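Local coordinates for protein urea carboxylase (Thermus thermophilus, PDB 3OEP) that is a KipI-KipA homologue of undetermined function, built from cyclophilin-like domains and only tentatively assigned hydrolase activity and ATP binding, at residues L111-A116 with G192-F197; P124-V129 with V155-Y160; R259-L264 with A292-G297. One frame throughout, in Å; residues are numbered along the deposited sequence. Where two conformers were deposited one is given.

Interaction 1. Residues L111-A116 with G192-F197; sequences LYRVYA and GDRVRF
Arg-194 folds its guanidinium back across the neighbouring strand, so that one face of the group lies against the isobutyl end of Leu-111, whose CD2 sits 3.6 Å above the plane. Bends at chi2 (-56°) and chi3 (-67°) turn the chain inward and bring two N-H groups onto main-chain oxygens: NH2 of Arg-194 reaches O of Leu-111 at 2.9 Å, and NE reaches O of Tyr-112 at 3.1 Å. Both acceptors lie close to the guanidinium plane, whereas both donors stand well above the carbonyl planes. O of Tyr-112 also accepts from N of Val-195, and N of Tyr-112 returns a bond to O of Val-195, which makes this an antiparallel hydrogen-bonded pair. Beyond it, N of Val-114 meets O of Asp-193 almost along the C=O axis (2.9 Å), and N of Gly-192 bonds to O of Val-114. On the face carrying Tyr-112 and Val-195, Phe-197 turns its ring edge toward the face of Tyr-112 in an offset edge-to-face pair, planes at 82° and centroids 5.5 Å apart. An alanine in place of Arg-194 would remove both side-chain donors and the flat face against Leu-111, which would probably loosen this strand pair. The contact thus joins neighbouring strands of the cyclophilin-like domain, with a cation probably polarising two successive carbonyls on one face and aromatic packing on the other.

Interaction 2. Residues P124-V129 with V155-Y160; sequences PFLAEV and VQTGIY
Two backbone bonds join Leu-126 and Thr-157 as an antiparallel hydrogen-bonded pair: N of Leu-126 lies nearly on the extension of the C=O axis of Thr-157, 2.8 Å from its O, and N of Thr-157 answers to O of Leu-126 at 2.9 Å. A third bond, from N of Val-129 to O of Val-155 (2.9 Å), is almost straight at 178°, although the donor stands above the carbonyl plane. It follows the cis peptide before Glu-128, where the strand has ended. Around these bonds, side-chain carbons pack against backbone and against one another. CG2 of Val-129 rests 3.4 Å from O of Gln-156, while CG2 of Thr-157, in the crowded position between N and C, touches CB of Leu-126 at 3.6 Å. At the other end the ring of Pro-124 lies obliquely across Ile-159, its CD 3.3 Å from O of Ile-159. N of Ile-159 and O of Pro-124 are buried without a hydrogen-bond partner, though CA of Gly-158 makes a CA-H...O contact to O of Pro-124 (3.3 Å). OG1 of Thr-157 is held by Ala-151 and His-107. In the sheet of this cyclophilin-like domain, strand 124-127 runs between 156-159 and 112-117, and Leu-126, Thr-157 and Ile-159 all pack on Phe-197 of strand 194-199.

Interaction 3. Residues R259-L264 with A292-G297; sequences RLANRL and AFAGYG. With SO4 (sulfate ion), chain E.
Helix 255-264 packs on the antiparallel five-stranded sheet that contains strand 289-295, within the region assigned to carboxyltransferase subdomains A and B. The short segments run nearly antiparallel, with 160° between their directions, and their axes approach to 7.3 Å. That closeness rests on small residues: CB of Ala-261 meets CB of Ala-294 at 3.8 Å, methyl to methyl, at the point where the two backbones come nearest. One turn on, Leu-264 presents its CB to CB of Ala-292 at 3.7 Å, with CD1 a little farther from the same methyl. The CB of Ala-292 also lies 3.5 Å from O of Ala-261, so this methyl is set between the helix backbone and the leucine stem. Leu-260 adds a looser contact through CG to CB of Ala-294. No hydrogen bond crosses between helix and strand; the helix is held internally, as by N of Leu-264 to O of Leu-260, and Ala-292 and Ala-294 bond through their backbones to Ala-335 and Tyr-333 of strand 331-336. Ala-261 also touches Leu-273 and Ala-335, which extends the apolar seam over adjacent strands.

Away from the strand, Arg-263 holds a sulfate ion, probably from the crystallisation liquor. Its chain is extended from CG to NE, and two nearly straight bonds leave the guanidinium, NE to O1 of the sulfate at 3.1 Å and NH2 to O2 at 2.8 Å. CB of Arg-259 lies over one guanidinium face, toward its rim, and N of Ala-269 also bonds the ion. The helix therefore has two chemically distinct sides: alanine methyls and leucine carbons meet the strand through close apolar packing, while the arginine side offers positive charge and directed N-H groups, which would probably suit an anion.

Interactions 1 and 2 are parts of one sheet, their centres about 8 Å apart, with 124-129/155-160 nested inside the loop that 111-116/192-197 closes. Strands 112-117 and 124-127 are neighbours: N of Tyr-115 lies 2.9 Å from O of Phe-125 and O of Ala-116 lies 2.8 Å from N of Phe-125, probable hydrogen bonds at a classic beta bulge. Packing also joins them, as CG2 of Val-114 comes within 3.4 Å of CD2 of Leu-126. Interaction 3 lies in the subdomain A and B region, its centre about 44 Å from that of interaction 2, with nearest atoms about 30 Å apart. Its sulfate is thus remote from the glycerol, probably from the crystallisation liquor, beside Phe-125 and Tyr-160.

Interaction 1. Residues L111-A116 with G192-F197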
ATOM      1  N   LEU A 111      24.991 -14.145 -12.017  1.00 15.69           N
ATOM      2  CA  LEU A 111      23.714 -14.046 -12.703  1.00 15.32           C
ATOM      3  C   LEU A 111      22.670 -14.082 -11.596  1.00 16.12           C
ATOM      4  O   LEU A 111      22.391 -15.141 -11.028  1.00 16.34           O
ATOM      5  CB  LEU A 111      23.516 -15.197 -13.687  1.00 17.67           C
ATOM      6  CG  LEU A 111      22.195 -15.143 -14.460  1.00 19.80           C
ATOM      7  CD1 LEU A 111      22.088 -13.854 -15.270  1.00 20.22           C
ATOM      8  CD2 LEU A 111      22.071 -16.364 -15.363  1.00 23.21           C
ATOM      9  N   TYR A 112      22.132 -12.917 -11.260  1.00 14.33           N
ATOM     10  CA  TYR A 112      21.190 -12.801 -10.152  1.00 14.41           C
ATOM     11  C   TYR A 112      19.806 -13.274 -10.551  1.00 14.22           C
ATOM     12  O   TYR A 112      19.477 -13.336 -11.731  1.00 14.47           O
ATOM     13  CB  TYR A 112      21.072 -11.357  -9.699  1.00 13.08           C
ATOM     14  CG  TYR A 112      22.328 -10.765  -9.104  1.00 12.46           C
ATOM     15  CD1 TYR A 112      23.218 -10.050  -9.890  1.00 14.68           C
ATOM     16  CD2 TYR A 112      22.619 -10.914  -7.754  1.00 11.74           C
ATOM     17  CE1 TYR A 112      24.369  -9.496  -9.343  1.00 11.78           C
ATOM     18  CE2 TYR A 112      23.757 -10.357  -7.198  1.00 11.14           C
ATOM     19  CZ  TYR A 112      24.629  -9.645  -7.998  1.00 12.18           C
ATOM     20  OH  TYR A 112      25.765  -9.084  -7.454  1.00 14.16           O
ATOM     21  N   ARG A 113      19.005 -13.593  -9.545  1.00 14.40           N
ATOM     22  CA  ARG A 113      17.603 -13.918  -9.714  1.00 14.51           C
ATOM     23  C   ARG A 113      16.774 -12.959  -8.868  1.00 13.81           C
ATOM     24  O   ARG A 113      17.149 -12.648  -7.733  1.00 14.42           O
ATOM     25  CB  ARG A 113      17.360 -15.355  -9.258  1.00 15.88           C
ATOM     26  CG  ARG A 113      15.929 -15.817  -9.328  1.00 19.58           C
ATOM     27  CD  ARG A 113      15.799 -17.222  -8.749  1.00 23.72           C
ATOM     28  NE  ARG A 113      14.402 -17.628  -8.709  1.00 26.34           N
ATOM     29  CZ  ARG A 113      13.756 -18.248  -9.694  1.00 31.11           C
ATOM     30  NH1 ARG A 113      14.374 -18.578 -10.827  1.00 31.29           N
ATOM     31  NH2 ARG A 113      12.471 -18.550  -9.537  1.00 33.43           N
ATOM     32  N   VAL A 114      15.656 -12.495  -9.416  1.00 13.23           N
ATOM     33  CA  VAL A 114      14.692 -11.702  -8.662  1.00 13.02           C
ATOM     34  C   VAL A 114      13.869 -12.639  -7.778  1.00 13.88           C
ATOM     35  O   VAL A 114      12.994 -13.352  -8.273  1.00 15.47           O
ATOM     36  CB  VAL A 114      13.734 -10.910  -9.584  1.00 14.53           C
ATOM     37  CG1 VAL A 114      12.728 -10.117  -8.751  1.00 15.94           C
ATOM     38  CG2 VAL A 114      14.527  -9.984 -10.513  1.00 16.30           C
ATOM     39  N   TYR A 115      14.160 -12.641  -6.480  1.00 12.03           N
ATOM     40  CA  TYR A 115      13.452 -13.492  -5.518  1.00 13.94           C
ATOM     41  C   TYR A 115      12.168 -12.860  -4.976  1.00 15.99           C
ATOM     42  O   TYR A 115      11.278 -13.563  -4.506  1.00 16.09           O
ATOM     43  CB  TYR A 115      14.370 -13.841  -4.348  1.00 12.01           C
ATOM     44  CG  TYR A 115      15.301 -14.980  -4.659  1.00 13.41           C
ATOM     45  CD1 TYR A 115      16.510 -14.757  -5.301  1.00 14.90           C
ATOM     46  CD2 TYR A 115      14.955 -16.285  -4.336  1.00 15.56           C
ATOM     47  CE1 TYR A 115      17.365 -15.806  -5.594  1.00 14.99           C
ATOM     48  CE2 TYR A 115      15.812 -17.347  -4.626  1.00 17.35           C
ATOM     49  CZ  TYR A 115      17.012 -17.093  -5.257  1.00 19.14           C
ATOM     50  OH  TYR A 115      17.866 -18.133  -5.555  1.00 21.98           O
ATOM     51  N   ALA A 116      12.097 -11.534  -5.013  1.00 15.07           N
ATOM     52  CA  ALA A 116      10.928 -10.803  -4.553  1.00 14.95           C
ATOM     53  C   ALA A 116      10.923  -9.462  -5.256  1.00 15.42           C
ATOM     54  O   ALA A 116      11.959  -8.983  -5.701  1.00 13.51           O
ATOM     55  CB  ALA A 116      10.965 -10.609  -3.048  1.00 15.89           C
ATOM     56  N   GLY A 192      11.276 -13.778 -10.524  1.00 20.53           N
ATOM     57  CA  GLY A 192      11.869 -14.875 -11.272  1.00 20.17           C
ATOM     58  C   GLY A 192      12.763 -14.509 -12.445  1.00 19.93           C
ATOM     59  O   GLY A 192      13.431 -15.375 -12.986  1.00 20.61           O
ATOM     60  N   ASP A 193      12.782 -13.243 -12.862  1.00 16.78           N
ATOM     61  CA  ASP A 193      13.723 -12.817 -13.900  1.00 17.09           C
ATOM     62  C   ASP A 193      15.167 -13.032 -13.451  1.00 17.65           C
ATOM     63  O   ASP A 193      15.469 -13.023 -12.254  1.00 17.45           O
ATOM     64  CB  ASP A 193      13.544 -11.327 -14.235  1.00 16.82           C
ATOM     65  CG  ASP A 193      12.379 -11.054 -15.163  1.00 22.81           C
ATOM     66  OD1 ASP A 193      11.804 -12.002 -15.738  1.00 26.13           O
ATOM     67  OD2 ASP A 193      12.039  -9.861 -15.324  1.00 23.04           O
ATOM     68  N   ARG A 194      16.055 -13.214 -14.420  1.00 18.06           N
ATOM     69  CA  ARG A 194      17.484 -13.213 -14.149  1.00 18.38           C
ATOM     70  C   ARG A 194      18.023 -11.843 -14.536  1.00 18.74           C
ATOM     71  O   ARG A 194      17.516 -11.196 -15.458  1.00 19.35           O
ATOM     72  CB  ARG A 194      18.201 -14.324 -14.914  1.00 20.16           C
ATOM     73  CG  ARG A 194      17.634 -15.726 -14.681  1.00 24.10           C
ATOM     74  CD  ARG A 194      17.606 -16.117 -13.205  1.00 26.95           C
ATOM     75  NE  ARG A 194      18.945 -16.266 -12.628  1.00 29.74           N
ATOM     76  CZ  ARG A 194      19.686 -17.376 -12.670  1.00 34.55           C
ATOM     77  NH1 ARG A 194      19.249 -18.478 -13.280  1.00 31.29           N
ATOM     78  NH2 ARG A 194      20.888 -17.384 -12.098  1.00 34.62           N
ATOM     79  N   VAL A 195      19.034 -11.398 -13.807  1.00 16.46           N
ATOM     80  CA  VAL A 195      19.541 -10.046 -13.947  1.00 16.76           C
ATOM     81  C   VAL A 195      21.058 -10.049 -13.919  1.00 16.74           C
ATOM     82  O   VAL A 195      21.671 -10.753 -13.114  1.00 14.78           O
ATOM     83  CB  VAL A 195      19.037  -9.152 -12.797  1.00 17.18           C
ATOM     84  CG1 VAL A 195      19.704  -7.779 -12.841  1.00 19.98           C
ATOM     85  CG2 VAL A 195      17.514  -9.025 -12.843  1.00 20.27           C
ATOM     86  N   ARG A 196      21.658  -9.270 -14.812  1.00 15.08           N
ATOM     87  CA  ARG A 196      23.101  -9.042 -14.806  0.50 17.01           C
ATOM     88  C   ARG A 196      23.368  -7.546 -14.773  1.00 16.61           C
ATOM     89  O   ARG A 196      22.722  -6.784 -15.497  1.00 18.13           O
ATOM     90  CB  ARG A 196      23.770  -9.669 -16.033  0.50 19.20           C
ATOM     91  CG  ARG A 196      24.011 -11.165 -15.903  0.50 22.24           C
ATOM     92  CD  ARG A 196      25.121 -11.657 -16.815  0.50 25.10           C
ATOM     93  NE  ARG A 196      26.394 -10.979 -16.585  0.50 23.70           N
ATOM     94  CZ  ARG A 196      27.246 -11.288 -15.612  0.50 21.98           C
ATOM     95  NH1 ARG A 196      26.962 -12.259 -14.754  0.50 16.93           N
ATOM     96  NH2 ARG A 196      28.382 -10.616 -15.494  0.50 18.85           N
ATOM     97  N   PHE A 197      24.304  -7.134 -13.924  1.00 12.84           N
ATOM     98  CA  PHE A 197      24.752  -5.758 -13.858  1.00 12.21           C
ATOM     99  C   PHE A 197      25.993  -5.597 -14.720  1.00 13.63           C
ATOM    100  O   PHE A 197      26.813  -6.516 -14.832  1.00 13.59           O
ATOM    101  CB  PHE A 197      25.089  -5.369 -12.420  1.00 11.05           C
ATOM    102  CG  PHE A 197      23.892  -5.274 -11.514  1.00 12.52           C
ATOM    103  CD1 PHE A 197      23.137  -4.124 -11.459  1.00 15.35           C
ATOM    104  CD2 PHE A 197      23.541  -6.333 -10.698  1.00 13.98           C
ATOM    105  CE1 PHE A 197      22.042  -4.028 -10.609  1.00 16.02           C
ATOM    106  CE2 PHE A 197      22.438  -6.246  -9.852  1.00 13.93           C
ATOM    107  CZ  PHE A 197      21.697  -5.091  -9.813  1.00 13.90           C
TER

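Interaction 2. Residues P124-V129 with V155-Y160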
ATOM      1  N   PRO A 124      13.288  -4.641  -6.978  1.00 13.10           N
ATOM      2  CA  PRO A 124      13.677  -6.048  -6.996  1.00 12.34           C
ATOM      3  C   PRO A 124      14.603  -6.405  -5.850  1.00 13.67           C
ATOM      4  O   PRO A 124      15.533  -5.657  -5.552  1.00 14.99           O
ATOM      5  CB  PRO A 124      14.433  -6.174  -8.312  1.00 14.30           C
ATOM      6  CG  PRO A 124      15.107  -4.838  -8.462  1.00 14.34           C
ATOM      7  CD  PRO A 124      14.165  -3.828  -7.842  1.00 13.13           C
ATOM      8  N   PHE A 125      14.334  -7.536  -5.208  1.00 13.02           N
ATOM      9  CA  PHE A 125      15.281  -8.130  -4.279  1.00 13.44           C
ATOM     10  C   PHE A 125      15.964  -9.257  -5.036  1.00 11.84           C
ATOM     11  O   PHE A 125      15.320 -10.229  -5.426  1.00 12.14           O
ATOM     12  CB  PHE A 125      14.587  -8.661  -3.025  1.00 14.13           C
ATOM     13  CG  PHE A 125      14.177  -7.584  -2.029  1.00 18.58           C
ATOM     14  CD1 PHE A 125      14.638  -6.270  -2.130  1.00 25.11           C
ATOM     15  CD2 PHE A 125      13.363  -7.908  -0.963  1.00 23.46           C
ATOM     16  CE1 PHE A 125      14.253  -5.307  -1.202  1.00 23.25           C
ATOM     17  CE2 PHE A 125      12.982  -6.952  -0.038  1.00 24.25           C
ATOM     18  CZ  PHE A 125      13.424  -5.657  -0.156  1.00 23.76           C
ATOM     19  N   LEU A 126      17.264  -9.088  -5.263  1.00 11.39           N
ATOM     20  CA  LEU A 126      18.070  -9.992  -6.073  1.00 10.81           C
ATOM     21  C   LEU A 126      19.076 -10.756  -5.218  1.00 10.99           C
ATOM     22  O   LEU A 126      19.613 -10.215  -4.260  1.00 13.22           O
ATOM     23  CB  LEU A 126      18.836  -9.174  -7.106  1.00 12.86           C
ATOM     24  CG  LEU A 126      18.002  -8.343  -8.076  1.00 14.80           C
ATOM     25  CD1 LEU A 126      18.756  -7.083  -8.498  1.00 23.92           C
ATOM     26  CD2 LEU A 126      17.643  -9.176  -9.272  1.00 20.15           C
ATOM     27  N   ALA A 127      19.336 -12.008  -5.583  1.00 11.41           N
ATOM     28  CA  ALA A 127      20.358 -12.818  -4.912  1.00 12.44           C
ATOM     29  C   ALA A 127      20.971 -13.740  -5.965  1.00 12.82           C
ATOM     30  O   ALA A 127      20.324 -13.981  -6.985  1.00 12.29           O
ATOM     31  CB  ALA A 127      19.734 -13.630  -3.760  1.00 12.66           C
ATOM     32  N   GLU A 128      22.187 -14.266  -5.772  1.00 13.69           N
ATOM     33  CA  GLU A 128      23.025 -14.109  -4.575  1.00 13.71           C
ATOM     34  C   GLU A 128      24.242 -13.215  -4.802  1.00 12.97           C
ATOM     35  O   GLU A 128      25.012 -13.414  -5.751  1.00 15.46           O
ATOM     36  CB  GLU A 128      23.575 -15.476  -4.140  1.00 16.61           C
ATOM     37  CG  GLU A 128      22.528 -16.500  -3.742  1.00 19.37           C
ATOM     38  CD  GLU A 128      23.112 -17.880  -3.439  1.00 29.44           C
ATOM     39  OE1 GLU A 128      24.334 -18.106  -3.631  1.00 26.39           O
ATOM     40  OE2 GLU A 128      22.330 -18.754  -3.020  1.00 31.98           O
ATOM     41  N   VAL A 129      24.448 -12.277  -3.886  1.00 12.79           N
ATOM     42  CA  VAL A 129      25.694 -11.514  -3.813  1.00 13.81           C
ATOM     43  C   VAL A 129      26.851 -12.464  -3.477  1.00 13.92           C
ATOM     44  O   VAL A 129      26.720 -13.352  -2.620  1.00 14.06           O
ATOM     45  CB  VAL A 129      25.583 -10.387  -2.741  1.00 13.85           C
ATOM     46  CG1 VAL A 129      26.928  -9.717  -2.478  1.00 11.80           C
ATOM     47  CG2 VAL A 129      24.557  -9.350  -3.164  1.00 12.95           C
ATOM     48  N   VAL A 155      23.394 -11.142   1.501  1.00 15.75           N
ATOM     49  CA  VAL A 155      23.337 -11.917   0.255  1.00 13.57           C
ATOM     50  C   VAL A 155      22.491 -11.248  -0.843  1.00 13.73           C
ATOM     51  O   VAL A 155      22.393 -11.770  -1.959  1.00 14.21           O
ATOM     52  CB  VAL A 155      22.802 -13.350   0.540  1.00 16.25           C
ATOM     53  CG1 VAL A 155      21.308 -13.321   0.816  1.00 14.87           C
ATOM     54  CG2 VAL A 155      23.136 -14.311  -0.606  1.00 17.23           C
ATOM     55  N   GLN A 156      21.891 -10.098  -0.540  1.00 12.81           N
ATOM     56  CA  GLN A 156      20.966  -9.454  -1.471  1.00 13.06           C
ATOM     57  C   GLN A 156      21.493  -8.164  -2.079  1.00 12.98           C
ATOM     58  O   GLN A 156      22.262  -7.427  -1.458  1.00 13.49           O
ATOM     59  CB  GLN A 156      19.646  -9.153  -0.773  1.00 15.09           C
ATOM     60  CG  GLN A 156      18.940 -10.376  -0.240  1.00 16.78           C
ATOM     61  CD  GLN A 156      17.539 -10.050   0.205  1.00 23.21           C
ATOM     62  OE1 GLN A 156      16.592 -10.248  -0.545  1.00 25.48           O
ATOM     63  NE2 GLN A 156      17.401  -9.508   1.411  1.00 25.06           N
ATOM     64  N   THR A 157      21.064  -7.900  -3.308  1.00 12.78           N
ATOM     65  CA  THR A 157      21.272  -6.606  -3.928  1.00 11.50           C
ATOM     66  C   THR A 157      19.918  -6.125  -4.444  1.00 13.30           C
ATOM     67  O   THR A 157      19.005  -6.921  -4.668  1.00 12.95           O
ATOM     68  CB  THR A 157      22.368  -6.654  -5.035  1.00 13.64           C
ATOM     69  OG1 THR A 157      22.650  -5.328  -5.512  1.00 12.72           O
ATOM     70  CG2 THR A 157      21.954  -7.536  -6.203  1.00 13.82           C
ATOM     71  N   GLY A 158      19.772  -4.819  -4.589  1.00 13.48           N
ATOM     72  CA  GLY A 158      18.499  -4.252  -4.995  1.00 14.11           C
ATOM     73  C   GLY A 158      18.664  -2.936  -5.716  1.00 13.70           C
ATOM     74  O   GLY A 158      19.754  -2.351  -5.729  1.00 12.47           O
ATOM     75  N   ILE A 159      17.578  -2.489  -6.338  1.00 13.08           N
ATOM     76  CA  ILE A 159      17.557  -1.221  -7.057  1.00 12.44           C
ATOM     77  C   ILE A 159      16.360  -0.423  -6.555  1.00 13.98           C
ATOM     78  O   ILE A 159      15.227  -0.870  -6.684  1.00 12.69           O
ATOM     79  CB  ILE A 159      17.427  -1.414  -8.578  1.00 13.55           C
ATOM     80  CG1 ILE A 159      18.510  -2.368  -9.104  1.00 14.70           C
ATOM     81  CG2 ILE A 159      17.506  -0.049  -9.282  1.00 13.63           C
ATOM     82  CD1 ILE A 159      18.291  -2.844 -10.517  1.00 16.35           C
ATOM     83  N   TYR A 160      16.619   0.735  -5.955  1.00 13.89           N
ATOM     84  CA  TYR A 160      15.547   1.618  -5.473  1.00 14.78           C
ATOM     85  C   TYR A 160      14.901   2.282  -6.698  1.00 15.50           C
ATOM     86  O   TYR A 160      15.558   3.052  -7.384  1.00 16.68           O
ATOM     87  CB  TYR A 160      16.111   2.680  -4.516  1.00 15.69           C
ATOM     88  CG  TYR A 160      16.564   2.153  -3.172  1.00 15.10           C
ATOM     89  CD1 TYR A 160      15.795   2.346  -2.029  1.00 18.98           C
ATOM     90  CD2 TYR A 160      17.769   1.464  -3.033  1.00 16.07           C
ATOM     91  CE1 TYR A 160      16.203   1.863  -0.788  1.00 20.54           C
ATOM     92  CE2 TYR A 160      18.189   0.974  -1.793  1.00 18.36           C
ATOM     93  CZ  TYR A 160      17.398   1.174  -0.675  1.00 20.69           C
ATOM     94  OH  TYR A 160      17.801   0.698   0.554  1.00 20.86           O
TER

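Interaction 3. Residues R259-L264 with A292-G297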
ATOM      1  N   ARG A 259     -18.765   2.590   1.365  1.00 14.97           N
ATOM      2  CA  ARG A 259     -19.859   1.853   0.751  1.00 16.62           C
ATOM      3  C   ARG A 259     -21.215   2.491   1.057  1.00 17.19           C
ATOM      4  O   ARG A 259     -22.074   2.558   0.177  1.00 16.67           O
ATOM      5  CB  ARG A 259     -19.829   0.385   1.185  1.00 18.51           C
ATOM      6  CG  ARG A 259     -18.665  -0.390   0.572  1.00 21.85           C
ATOM      7  CD  ARG A 259     -18.879  -1.896   0.652  1.00 29.60           C
ATOM      8  NE  ARG A 259     -18.619  -2.424   1.989  1.00 35.36           N
ATOM      9  CZ  ARG A 259     -17.416  -2.750   2.461  1.00 39.37           C
ATOM     10  NH1 ARG A 259     -16.324  -2.600   1.715  1.00 43.52           N
ATOM     11  NH2 ARG A 259     -17.301  -3.228   3.696  1.00 41.02           N
ATOM     12  N   LEU A 260     -21.397   2.966   2.292  1.00 16.23           N
ATOM     13  CA  LEU A 260     -22.637   3.631   2.695  1.00 17.20           C
ATOM     14  C   LEU A 260     -22.879   4.909   1.888  1.00 14.92           C
ATOM     15  O   LEU A 260     -23.992   5.143   1.404  1.00 17.63           O
ATOM     16  CB  LEU A 260     -22.629   3.952   4.196  1.00 16.31           C
ATOM     17  CG  LEU A 260     -23.867   4.688   4.734  1.00 21.96           C
ATOM     18  CD1 LEU A 260     -25.134   3.941   4.366  1.00 27.61           C
ATOM     19  CD2 LEU A 260     -23.779   4.889   6.237  1.00 25.80           C
ATOM     20  N   ALA A 261     -21.846   5.738   1.763  1.00 14.44           N
ATOM     21  CA  ALA A 261     -21.937   6.963   0.966  1.00 14.65           C
ATOM     22  C   ALA A 261     -22.381   6.669  -0.467  1.00 14.51           C
ATOM     23  O   ALA A 261     -23.295   7.306  -0.982  1.00 14.70           O
ATOM     24  CB  ALA A 261     -20.602   7.712   0.976  1.00 12.94           C
ATOM     25  N   ASN A 262     -21.748   5.685  -1.102  1.00 14.16           N
ATOM     26  CA  ASN A 262     -22.116   5.304  -2.465  1.00 14.47           C
ATOM     27  C   ASN A 262     -23.535   4.776  -2.575  1.00 15.51           C
ATOM     28  O   ASN A 262     -24.262   5.125  -3.503  1.00 16.31           O
ATOM     29  CB  ASN A 262     -21.136   4.273  -3.032  1.00 13.17           C
ATOM     30  CG  ASN A 262     -19.969   4.920  -3.753  1.00 14.59           C
ATOM     31  OD1 ASN A 262     -20.119   5.978  -4.368  1.00 15.92           O
ATOM     32  ND2 ASN A 262     -18.800   4.286  -3.688  1.00 14.01           N
ATOM     33  N   ARG A 263     -23.931   3.937  -1.627  1.00 16.12           N
ATOM     34  CA  ARG A 263     -25.265   3.356  -1.655  1.00 16.70           C
ATOM     35  C   ARG A 263     -26.365   4.405  -1.462  1.00 16.89           C
ATOM     36  O   ARG A 263     -27.447   4.286  -2.047  1.00 16.97           O
ATOM     37  CB  ARG A 263     -25.370   2.226  -0.635  1.00 20.12           C
ATOM     38  CG  ARG A 263     -24.662   0.966  -1.129  1.00 25.26           C
ATOM     39  CD  ARG A 263     -24.383  -0.012  -0.011  1.00 30.97           C
ATOM     40  NE  ARG A 263     -23.740  -1.231  -0.507  1.00 34.38           N
ATOM     41  CZ  ARG A 263     -23.045  -2.087   0.244  1.00 36.35           C
ATOM     42  NH1 ARG A 263     -22.873  -1.873   1.547  1.00 37.53           N
ATOM     43  NH2 ARG A 263     -22.503  -3.164  -0.316  1.00 38.24           N
ATOM     44  N   LEU A 264     -26.078   5.449  -0.687  1.00 16.88           N
ATOM     45  CA  LEU A 264     -27.043   6.530  -0.474  1.00 16.72           C
ATOM     46  C   LEU A 264     -27.398   7.287  -1.755  1.00 17.89           C
ATOM     47  O   LEU A 264     -28.499   7.811  -1.865  1.00 17.42           O
ATOM     48  CB  LEU A 264     -26.531   7.516   0.577  1.00 17.53           C
ATOM     49  CG  LEU A 264     -26.596   7.008   2.013  1.00 17.66           C
ATOM     50  CD1 LEU A 264     -25.678   7.841   2.912  1.00 21.63           C
ATOM     51  CD2 LEU A 264     -28.050   7.030   2.513  1.00 21.12           C
ATOM     52  N   ALA A 292     -23.678  12.447  -1.091  1.00 12.87           N
ATOM     53  CA  ALA A 292     -23.867  11.893   0.242  1.00 13.80           C
ATOM     54  C   ALA A 292     -22.565  11.938   1.014  1.00 13.37           C
ATOM     55  O   ALA A 292     -21.492  11.710   0.452  1.00 13.26           O
ATOM     56  CB  ALA A 292     -24.378  10.464   0.173  1.00 15.37           C
ATOM     57  N   PHE A 293     -22.690  12.236   2.303  1.00 13.08           N
ATOM     58  CA  PHE A 293     -21.578  12.331   3.219  1.00 13.62           C
ATOM     59  C   PHE A 293     -21.703  11.203   4.238  1.00 14.00           C
ATOM     60  O   PHE A 293     -22.779  10.970   4.788  1.00 13.75           O
ATOM     61  CB  PHE A 293     -21.593  13.702   3.902  1.00 14.23           C
ATOM     62  CG  PHE A 293     -20.627  13.823   5.039  1.00 17.03           C
ATOM     63  CD1 PHE A 293     -21.055  14.273   6.283  1.00 23.66           C
ATOM     64  CD2 PHE A 293     -19.294  13.471   4.878  1.00 18.37           C
ATOM     65  CE1 PHE A 293     -20.168  14.380   7.341  1.00 23.87           C
ATOM     66  CE2 PHE A 293     -18.400  13.576   5.936  1.00 23.92           C
ATOM     67  CZ  PHE A 293     -18.843  14.026   7.168  1.00 23.28           C
ATOM     68  N   ALA A 294     -20.615  10.463   4.440  1.00 14.17           N
ATOM     69  CA  ALA A 294     -20.588   9.382   5.419  1.00 14.98           C
ATOM     70  C   ALA A 294     -19.207   9.319   6.057  1.00 14.39           C
ATOM     71  O   ALA A 294     -18.274   9.981   5.601  1.00 15.47           O
ATOM     72  CB  ALA A 294     -20.951   8.044   4.774  1.00 14.99           C
ATOM     73  N   GLY A 295     -19.086   8.522   7.113  1.00 15.08           N
ATOM     74  CA  GLY A 295     -17.854   8.469   7.890  1.00 15.50           C
ATOM     75  C   GLY A 295     -17.958   9.312   9.141  1.00 15.79           C
ATOM     76  O   GLY A 295     -19.057   9.561   9.649  1.00 16.89           O
ATOM     77  N   TYR A 296     -16.809   9.746   9.647  1.00 17.24           N
ATOM     78  CA  TYR A 296     -16.732  10.373  10.959  1.00 16.94           C
ATOM     79  C   TYR A 296     -15.742  11.524  10.960  1.00 18.80           C
ATOM     80  O   TYR A 296     -14.997  11.711  10.008  1.00 21.28           O
ATOM     81  CB  TYR A 296     -16.318   9.337  12.014  1.00 17.88           C
ATOM     82  CG  TYR A 296     -17.187   8.102  12.005  1.00 16.70           C
ATOM     83  CD1 TYR A 296     -18.319   8.016  12.803  1.00 19.73           C
ATOM     84  CD2 TYR A 296     -16.883   7.020  11.180  1.00 16.77           C
ATOM     85  CE1 TYR A 296     -19.126   6.889  12.779  1.00 17.83           C
ATOM     86  CE2 TYR A 296     -17.680   5.896  11.149  1.00 16.92           C
ATOM     87  CZ  TYR A 296     -18.798   5.832  11.951  1.00 19.22           C
ATOM     88  OH  TYR A 296     -19.585   4.709  11.913  1.00 18.51           O
ATOM     89  N   GLY A 297     -15.763  12.310  12.034  1.00 19.64           N
ATOM     90  CA  GLY A 297     -14.790  13.377  12.216  1.00 20.80           C
ATOM     91  C   GLY A 297     -15.212  14.744  11.718  1.00 20.12           C
ATOM     92  O   GLY A 297     -14.498  15.720  11.941  1.00 18.63           O
TER
HETATM   93  S   SO4 E 600     -23.406  -2.940  -4.093  1.00 61.97           S
HETATM   94  O1  SO4 E 600     -24.072  -1.757  -3.552  1.00 62.31           O
HETATM   95  O2  SO4 E 600     -22.637  -3.592  -3.033  1.00 60.20           O
HETATM   96  O3  SO4 E 600     -22.510  -2.560  -5.185  1.00 56.54           O
HETATM   97  O4  SO4 E 600     -24.416  -3.868  -4.598  1.00 63.45           O